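Local coordinates for protein mandelate racemase / muconate lactonizing enzyme (Burkholderia pseudomallei, PDB 2POD) that belongs to the mandelate racemase/muconate lactonizing branch of the enolase superfamily, carries a metal site, and may be a lyase whose substrate is not established, at residues Ile8-Arg12 with Glu44-His48. Numbering follows the deposited sequence.
Sequences IETLR and EAYIH
Glu44 joins helix 40-55 to strand 5-13 by using its two carboxylate oxygens on different strand residues, Arg12 and Thr10. OE2 accepts a hydrogen bond from Arg12 NE at 2.7 Å, part of a salt bridge and nearly straight with an N-H...O angle of 171°. The oxygen lies close to the guanidinium plane, whereas the donor stands well above the carboxylate plane, the two flat groups being turned 77° apart. OE1 accepts the hydroxyl of Thr10, the OG1 to OE1 distance being 2.6 Å, on its anti side and somewhat out of the carboxylate plane. Thr10 OG1 is itself an acceptor: His48 NE2 donates to it over 2.7 Å, with the oxygen almost exactly in the imidazole plane. The hydroxyl thus links the two bonds, accepting from His48 and donating to Glu44, and its place between backbone N and carbonyl carbon (chi1 57°) turns it to the helix. Glu44 reaches the strand with CG anti to its backbone N and an extended chain beyond. One helical turn, closed by the bond from His48 N to Glu44 O, brings both residues to the same threonine.

Beside this polar row the packing is apolar. The CG2 methyls of Ile8 and Ile47 meet at 3.9 Å, their side chains crossing at about a right angle, and Thr10 CG2 lies 4.2 Å from Ile47 CD1. Leu89 of helix 81-101 and Val22 of the neighbouring strand also touch Ile47.

Strand and helix segments run nearly antiparallel, their axes 9.5 Å apart, as this helix packs on the antiparallel sheet of the N-terminal capping domain. With Glu44 buried, Arg12 probably offsets its charge, and donation to Thr10 is consistent with a proton on His48 NE2.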
ATOM      1  N   ILE B   8     -42.636 -22.070 -16.953  1.00 51.28           N
ATOM      2  CA  ILE B   8     -41.272 -21.926 -17.465  1.00 49.65           C
ATOM      3  C   ILE B   8     -40.873 -23.167 -18.267  1.00 47.40           C
ATOM      4  O   ILE B   8     -40.999 -24.289 -17.786  1.00 47.81           O
ATOM      5  CB  ILE B   8     -40.246 -21.601 -16.314  1.00 51.43           C
ATOM      6  CG1 ILE B   8     -40.426 -20.150 -15.836  1.00 50.10           C
ATOM      7  CG2 ILE B   8     -38.803 -21.812 -16.774  1.00 44.75           C
ATOM      8  CD1 ILE B   8     -39.912 -19.867 -14.445  1.00 52.42           C
ATOM      9  N   GLU B   9     -40.403 -22.956 -19.494  1.00 47.99           N
ATOM     10  CA  GLU B   9     -40.075 -24.050 -20.406  1.00 50.69           C
ATOM     11  C   GLU B   9     -38.600 -24.001 -20.762  1.00 48.30           C
ATOM     12  O   GLU B   9     -38.108 -22.957 -21.164  1.00 50.07           O
ATOM     13  CB  GLU B   9     -40.872 -23.907 -21.705  1.00 49.50           C
ATOM     14  CG  GLU B   9     -42.245 -24.521 -21.688  1.00 62.36           C
ATOM     15  CD  GLU B   9     -42.813 -24.697 -23.088  1.00 72.04           C
ATOM     16  OE1 GLU B   9     -42.890 -25.855 -23.553  1.00 63.38           O
ATOM     17  OE2 GLU B   9     -43.173 -23.677 -23.722  1.00 68.36           O
ATOM     18  N   THR B  10     -37.904 -25.129 -20.652  1.00 48.70           N
ATOM     19  CA  THR B  10     -36.556 -25.235 -21.217  1.00 49.97           C
ATOM     20  C   THR B  10     -36.520 -26.078 -22.486  1.00 51.24           C
ATOM     21  O   THR B  10     -37.228 -27.080 -22.602  1.00 50.13           O
ATOM     22  CB  THR B  10     -35.531 -25.780 -20.206  1.00 48.66           C
ATOM     23  OG1 THR B  10     -35.965 -27.060 -19.730  1.00 47.38           O
ATOM     24  CG2 THR B  10     -35.370 -24.816 -19.029  1.00 54.28           C
ATOM     25  N   LEU B  11     -35.696 -25.653 -23.438  1.00 49.08           N
ATOM     26  CA  LEU B  11     -35.589 -26.317 -24.722  1.00 49.33           C
ATOM     27  C   LEU B  11     -34.129 -26.671 -24.962  1.00 51.79           C
ATOM     28  O   LEU B  11     -33.272 -25.782 -25.007  1.00 52.90           O
ATOM     29  CB  LEU B  11     -36.074 -25.395 -25.853  1.00 53.77           C
ATOM     30  CG  LEU B  11     -37.408 -24.632 -25.928  1.00 55.44           C
ATOM     31  CD1 LEU B  11     -37.736 -24.444 -27.394  1.00 57.13           C
ATOM     32  CD2 LEU B  11     -38.587 -25.298 -25.228  1.00 61.39           C
ATOM     33  N   ARG B  12     -33.851 -27.962 -25.121  1.00 51.91           N
ATOM     34  CA  ARG B  12     -32.502 -28.433 -25.431  1.00 52.44           C
ATOM     35  C   ARG B  12     -32.425 -29.115 -26.801  1.00 53.01           C
ATOM     36  O   ARG B  12     -32.786 -30.286 -26.936  1.00 57.19           O
ATOM     37  CB  ARG B  12     -32.010 -29.398 -24.354  1.00 55.28           C
ATOM     38  CG  ARG B  12     -31.621 -28.754 -23.038  1.00 57.70           C
ATOM     39  CD  ARG B  12     -30.764 -29.691 -22.187  1.00 55.07           C
ATOM     40  NE  ARG B  12     -31.530 -30.818 -21.657  1.00 52.73           N
ATOM     41  CZ  ARG B  12     -31.470 -32.063 -22.126  1.00 55.16           C
ATOM     42  NH1 ARG B  12     -32.211 -33.014 -21.576  1.00 53.12           N
ATOM     43  NH2 ARG B  12     -30.673 -32.361 -23.143  1.00 49.32           N
ATOM     44  N   GLU B  44     -30.345 -26.338 -17.042  1.00 40.56           N
ATOM     45  CA  GLU B  44     -31.751 -26.759 -17.103  1.00 40.75           C
ATOM     46  C   GLU B  44     -32.207 -27.407 -15.794  1.00 39.49           C
ATOM     47  O   GLU B  44     -33.268 -27.073 -15.263  1.00 39.97           O
ATOM     48  CB  GLU B  44     -31.997 -27.707 -18.291  1.00 46.09           C
ATOM     49  CG  GLU B  44     -33.351 -28.417 -18.268  1.00 53.11           C
ATOM     50  CD  GLU B  44     -33.563 -29.350 -19.443  1.00 66.38           C
ATOM     51  OE1 GLU B  44     -34.289 -28.963 -20.388  1.00 68.55           O
ATOM     52  OE2 GLU B  44     -33.012 -30.473 -19.414  1.00 60.16           O
ATOM     53  N   ALA B  45     -31.390 -28.316 -15.273  1.00 37.45           N
ATOM     54  CA  ALA B  45     -31.726 -29.026 -14.048  1.00 42.44           C
ATOM     55  C   ALA B  45     -31.851 -28.079 -12.860  1.00 45.10           C
ATOM     56  O   ALA B  45     -32.735 -28.259 -12.024  1.00 46.36           O
ATOM     57  CB  ALA B  45     -30.719 -30.121 -13.765  1.00 42.08           C
ATOM     58  N   TYR B  46     -30.978 -27.068 -12.812  1.00 48.61           N
ATOM     59  CA  TYR B  46     -31.048 -26.000 -11.810  1.00 43.68           C
ATOM     60  C   TYR B  46     -32.351 -25.191 -11.902  1.00 42.51           C
ATOM     61  O   TYR B  46     -32.981 -24.911 -10.877  1.00 44.15           O
ATOM     62  CB  TYR B  46     -29.837 -25.055 -11.919  1.00 44.04           C
ATOM     63  CG  TYR B  46     -30.082 -23.709 -11.267  1.00 46.71           C
ATOM     64  CD1 TYR B  46     -30.376 -22.578 -12.039  1.00 33.24           C
ATOM     65  CD2 TYR B  46     -30.072 -23.577  -9.875  1.00 34.83           C
ATOM     66  CE1 TYR B  46     -30.634 -21.360 -11.440  1.00 38.44           C
ATOM     67  CE2 TYR B  46     -30.325 -22.360  -9.273  1.00 35.39           C
ATOM     68  CZ  TYR B  46     -30.600 -21.257 -10.056  1.00 33.97           C
ATOM     69  OH  TYR B  46     -30.856 -20.054  -9.451  1.00 44.63           O
ATOM     70  N   ILE B  47     -32.722 -24.789 -13.117  1.00 42.12           N
ATOM     71  CA  ILE B  47     -33.950 -24.017 -13.335  1.00 43.20           C
ATOM     72  C   ILE B  47     -35.181 -24.726 -12.768  1.00 44.37           C
ATOM     73  O   ILE B  47     -35.936 -24.130 -12.003  1.00 48.33           O
ATOM     74  CB  ILE B  47     -34.144 -23.636 -14.809  1.00 44.95           C
ATOM     75  CG1 ILE B  47     -33.153 -22.533 -15.194  1.00 41.42           C
ATOM     76  CG2 ILE B  47     -35.599 -23.180 -15.084  1.00 45.53           C
ATOM     77  CD1 ILE B  47     -33.099 -22.243 -16.695  1.00 40.44           C
ATOM     78  N   HIS B  48     -35.334 -26.008 -13.092  1.00 44.84           N
ATOM     79  CA  HIS B  48     -36.489 -26.784 -12.661  1.00 45.73           C
ATOM     80  C   HIS B  48     -36.409 -27.221 -11.194  1.00 47.44           C
ATOM     81  O   HIS B  48     -37.445 -27.396 -10.541  1.00 48.48           O
ATOM     82  CB  HIS B  48     -36.731 -27.978 -13.603  1.00 43.11           C
ATOM     83  CG  HIS B  48     -37.001 -27.580 -15.022  1.00 43.39           C
ATOM     84  ND1 HIS B  48     -38.146 -26.916 -15.404  1.00 48.17           N
ATOM     85  CD2 HIS B  48     -36.271 -27.744 -16.152  1.00 46.06           C
ATOM     86  CE1 HIS B  48     -38.112 -26.689 -16.705  1.00 49.34           C
ATOM     87  NE2 HIS B  48     -36.984 -27.181 -17.184  1.00 43.52           N
TER